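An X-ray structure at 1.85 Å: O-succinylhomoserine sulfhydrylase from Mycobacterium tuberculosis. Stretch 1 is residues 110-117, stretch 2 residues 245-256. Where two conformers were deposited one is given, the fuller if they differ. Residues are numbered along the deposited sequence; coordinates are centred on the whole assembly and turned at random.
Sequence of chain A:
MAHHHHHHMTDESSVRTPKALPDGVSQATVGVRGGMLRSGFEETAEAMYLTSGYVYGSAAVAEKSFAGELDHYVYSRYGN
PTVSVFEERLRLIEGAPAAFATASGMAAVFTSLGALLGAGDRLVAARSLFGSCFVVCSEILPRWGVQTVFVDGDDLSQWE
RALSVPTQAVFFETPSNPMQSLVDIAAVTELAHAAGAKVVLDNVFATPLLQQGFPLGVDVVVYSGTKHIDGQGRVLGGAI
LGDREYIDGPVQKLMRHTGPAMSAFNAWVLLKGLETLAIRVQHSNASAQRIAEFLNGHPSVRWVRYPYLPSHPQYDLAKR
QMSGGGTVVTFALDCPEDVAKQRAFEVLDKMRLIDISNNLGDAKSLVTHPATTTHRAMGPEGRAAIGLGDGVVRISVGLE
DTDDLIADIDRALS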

# COMPACT_ATOMS: atom_id res chain seq x y z
N PHE A 110 -23.19 3.56 -14.82
CA PHE A 110 -24.01 2.40 -15.19
C PHE A 110 -24.95 1.97 -14.05
O PHE A 110 -26.16 1.76 -14.27
CB PHE A 110 -23.17 1.19 -15.69
CG PHE A 110 -23.99 -0.06 -15.88
CD1 PHE A 110 -24.81 -0.20 -17.01
CD2 PHE A 110 -24.02 -1.04 -14.89
CE1 PHE A 110 -25.61 -1.33 -17.17
CE2 PHE A 110 -24.81 -2.18 -15.04
CZ PHE A 110 -25.62 -2.33 -16.18
N THR A 111 -24.42 1.87 -12.83
CA THR A 111 -25.22 1.44 -11.69
C THR A 111 -26.32 2.46 -11.31
O THR A 111 -27.43 2.06 -10.96
CB THR A 111 -24.34 1.03 -10.47
OG1 THR A 111 -23.47 -0.05 -10.86
CG2 THR A 111 -25.17 0.58 -9.28
N SER A 112 -26.02 3.75 -11.44
CA SER A 112 -27.01 4.79 -11.08
C SER A 112 -28.20 4.75 -12.05
O SER A 112 -29.37 4.79 -11.61
CB SER A 112 -26.39 6.18 -11.02
OG SER A 112 -25.97 6.64 -12.30
N LEU A 113 -27.90 4.66 -13.34
CA LEU A 113 -28.91 4.54 -14.40
C LEU A 113 -29.65 3.21 -14.36
O LEU A 113 -30.88 3.18 -14.54
CB LEU A 113 -28.29 4.78 -15.78
CG LEU A 113 -27.81 6.20 -16.07
CD1 LEU A 113 -27.02 6.24 -17.38
CD2 LEU A 113 -28.99 7.20 -16.12
N GLY A 114 -28.92 2.11 -14.13
CA GLY A 114 -29.52 0.78 -14.01
C GLY A 114 -30.47 0.68 -12.83
O GLY A 114 -31.46 -0.05 -12.87
N ALA A 115 -30.18 1.44 -11.77
CA ALA A 115 -31.04 1.52 -10.60
C ALA A 115 -32.42 2.13 -10.90
O ALA A 115 -33.38 1.86 -10.18
CB ALA A 115 -30.35 2.36 -9.52
N LEU A 116 -32.48 2.98 -11.92
CA LEU A 116 -33.71 3.69 -12.30
C LEU A 116 -34.44 3.03 -13.49
O LEU A 116 -35.62 3.33 -13.75
CB LEU A 116 -33.39 5.16 -12.66
CG LEU A 116 -32.84 6.10 -11.56
CD1 LEU A 116 -32.29 7.39 -12.18
CD2 LEU A 116 -33.92 6.43 -10.52
N LEU A 117 -33.73 2.15 -14.20
CA LEU A 117 -34.18 1.70 -15.53
C LEU A 117 -34.16 0.18 -15.77
O LEU A 117 -33.10 -0.42 -16.01
CB LEU A 117 -33.37 2.40 -16.63
CG LEU A 117 -33.37 3.93 -16.75
CD1 LEU A 117 -32.19 4.37 -17.59
CD2 LEU A 117 -34.70 4.47 -17.34
N GLU A 245 -33.68 6.78 0.28
CA GLU A 245 -34.44 5.60 -0.17
C GLU A 245 -33.89 5.01 -1.47
O GLU A 245 -33.99 3.80 -1.69
CB GLU A 245 -35.96 5.88 -0.27
CG GLU A 245 -36.37 7.16 -1.00
CD GLU A 245 -36.31 7.06 -2.53
OE1 GLU A 245 -36.07 8.10 -3.19
OE2 GLU A 245 -36.52 5.94 -3.08
N TYR A 246 -33.31 5.87 -2.31
CA TYR A 246 -32.71 5.46 -3.58
C TYR A 246 -31.35 4.76 -3.36
O TYR A 246 -31.09 3.70 -3.95
CB TYR A 246 -32.56 6.71 -4.48
CG TYR A 246 -31.71 6.56 -5.74
CD1 TYR A 246 -32.17 5.84 -6.85
CD2 TYR A 246 -30.45 7.18 -5.84
CE1 TYR A 246 -31.39 5.73 -8.02
CE2 TYR A 246 -29.67 7.07 -7.00
CZ TYR A 246 -30.14 6.34 -8.08
OH TYR A 246 -29.37 6.24 -9.22
N ILE A 247 -30.51 5.34 -2.51
CA ILE A 247 -29.16 4.80 -2.25
C ILE A 247 -29.25 3.47 -1.48
O ILE A 247 -28.57 2.49 -1.84
CB ILE A 247 -28.26 5.85 -1.48
CG1 ILE A 247 -28.13 7.16 -2.28
CG2 ILE A 247 -26.87 5.28 -1.14
CD1 ILE A 247 -27.29 7.06 -3.59
N ASP A 248 -30.12 3.43 -0.47
CA ASP A 248 -30.32 2.23 0.36
C ASP A 248 -31.24 1.17 -0.29
O ASP A 248 -31.32 0.04 0.21
CB ASP A 248 -30.92 2.59 1.73
CG ASP A 248 -29.96 3.38 2.64
OD1 ASP A 248 -28.76 3.55 2.31
OD2 ASP A 248 -30.42 3.83 3.71
N GLY A 249 -31.92 1.53 -1.37
CA GLY A 249 -32.90 0.66 -2.03
C GLY A 249 -32.38 0.00 -3.30
O GLY A 249 -31.64 -0.98 -3.21
N PRO A 250 -32.74 0.54 -4.48
CA PRO A 250 -32.31 -0.03 -5.76
C PRO A 250 -30.79 0.04 -6.02
O PRO A 250 -30.23 -0.89 -6.62
CB PRO A 250 -33.10 0.76 -6.81
CG PRO A 250 -33.45 2.04 -6.11
CD PRO A 250 -33.64 1.70 -4.67
N VAL A 251 -30.13 1.11 -5.57
CA VAL A 251 -28.66 1.19 -5.68
C VAL A 251 -27.96 0.11 -4.83
O VAL A 251 -27.13 -0.65 -5.35
CB VAL A 251 -28.08 2.60 -5.35
CG1 VAL A 251 -26.53 2.58 -5.34
CG2 VAL A 251 -28.58 3.62 -6.36
N GLN A 252 -28.30 0.02 -3.54
CA GLN A 252 -27.72 -1.00 -2.66
C GLN A 252 -27.89 -2.41 -3.23
O GLN A 252 -26.96 -3.21 -3.18
CB GLN A 252 -28.31 -0.92 -1.24
CG GLN A 252 -27.63 -1.84 -0.21
CD GLN A 252 -28.36 -1.85 1.13
OE1 GLN A 252 -28.32 -0.88 1.90
NE2 GLN A 252 -29.05 -2.96 1.42
N LYS A 253 -29.06 -2.71 -3.77
CA LYS A 253 -29.31 -4.04 -4.34
C LYS A 253 -28.33 -4.37 -5.47
O LYS A 253 -27.75 -5.47 -5.49
CB LYS A 253 -30.76 -4.17 -4.82
CG LYS A 253 -31.15 -5.57 -5.25
CD LYS A 253 -32.59 -5.63 -5.68
CE LYS A 253 -33.02 -7.06 -6.00
NZ LYS A 253 -34.33 -7.07 -6.72
N LEU A 254 -28.15 -3.45 -6.42
CA LEU A 254 -27.18 -3.68 -7.48
C LEU A 254 -25.72 -3.77 -6.97
O LEU A 254 -24.94 -4.58 -7.47
CB LEU A 254 -27.31 -2.63 -8.60
CG LEU A 254 -28.52 -2.75 -9.55
CD1 LEU A 254 -28.58 -1.56 -10.55
CD2 LEU A 254 -28.47 -4.08 -10.32
N MET A 255 -25.36 -2.95 -5.98
CA MET A 255 -23.99 -2.97 -5.45
C MET A 255 -23.62 -4.27 -4.72
O MET A 255 -22.55 -4.83 -4.95
CB MET A 255 -23.70 -1.73 -4.56
CG MET A 255 -23.65 -0.39 -5.30
SD MET A 255 -22.45 -0.21 -6.65
CE MET A 255 -20.88 -0.44 -5.75
N ARG A 256 -24.51 -4.75 -3.85
CA ARG A 256 -24.30 -6.00 -3.13
C ARG A 256 -24.15 -7.20 -4.08
O ARG A 256 -23.23 -8.01 -3.95
CB ARG A 256 -25.45 -6.26 -2.14
CG ARG A 256 -25.56 -5.28 -0.98
CD ARG A 256 -26.46 -5.83 0.12
NE ARG A 256 -26.53 -4.95 1.29
CZ ARG A 256 -26.97 -5.35 2.48
NH1 ARG A 256 -27.36 -6.60 2.66
NH2 ARG A 256 -27.00 -4.50 3.50

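The first stretch enters as the last part of a helix that began earlier in the chain. Within it, Gly114 N bonds to Phe110 O at 2.8 Å and Ala115 N to Thr111 O at 2.9 Å, the regular i to i+4 pattern. Leu116 N then reaches back only three residues, to Leu113 O at 3.1 Å, so the turn tightens as the chain approaches Leu117. The second stretch is helical throughout but not uniform. Pro250 N has no hydrogen to donate, and Gly249 N also lacks the bond to the turn before; the helix is kinked here and widens into a pi-type turn: Val251 N bonds to Tyr246 O at 3.2 Å, five residues back, and Gln252 N makes a weak bond to Ile247 O at 3.0 Å. From Lys253 N, bonded to Gly249 O at 3.2 Å, the i to i+4 spacing is resumed. Gly249 itself has phi/psi of -102/-101, and a CB placed on it would lie 2.4 Å from Pro250 CD, a clash that glycine avoids.

The two helix axes approach to 9.3 Å, with 121° between their N-to-C directions, so they cross obliquely rather than pack along their lengths. The nearer backbone pair is Ala115 CA and Pro250 CA, 5.2 Å apart; Thr111 CA and Leu254 CA are wider, at 6.9 Å. Together the stretches bury 402 Å².

Ala115 is the hub of the apolar packing. Ala115 CB points toward the second helix and touches four side chains there, lying 3.8 Å from Tyr246 CE1, 3.8 Å from Val251 CG2, 4.2 Å from Pro250 CB and 4.4 Å from Leu254 CD1. A single methyl suits a place where the backbones run so near each other. Its carbonyl is also in contact, with Ala115 O 3.6 Å from Pro250 CB.

Leu254, one turn beyond Pro250, also points toward the first helix. Leu254 CD1 rests against the backbone, 3.6 Å from Ala115 N, 3.7 Å from Gly114 C and 3.8 Å from Thr111 O. Gly114 helps keep this surface low: an ideal CB there would be 3.6 Å from Leu254 CD1 and crowded by Phe110 O at 3.1 Å. Thr111 adds its methyl, CG2, which lies 3.9 Å from Leu254 CB and 3.9 Å from Met255 SD. Its hydroxyl is hydrogen-bonded elsewhere in the structure, so the residue can present carbon here without leaving a buried polar group unsatisfied.

Tyr246 supplies the one hydrogen bond across the contact. Its CA-to-CB bond points sideways, but with chi1 at 169° (t) the long side chain brings its end to the first helix, where Tyr246 OH donates to Ser112 O at 2.8 Å. That carbonyl lies at the ring edge, near its plane. The ring carbons serve a second purpose: Leu116 CD2 packs 3.6 Å from Tyr246 CE1, obliquely. Tyrosine thus combines an apolar ring with a polar tip, matching methyl groups and a carbonyl in the same neighbourhood.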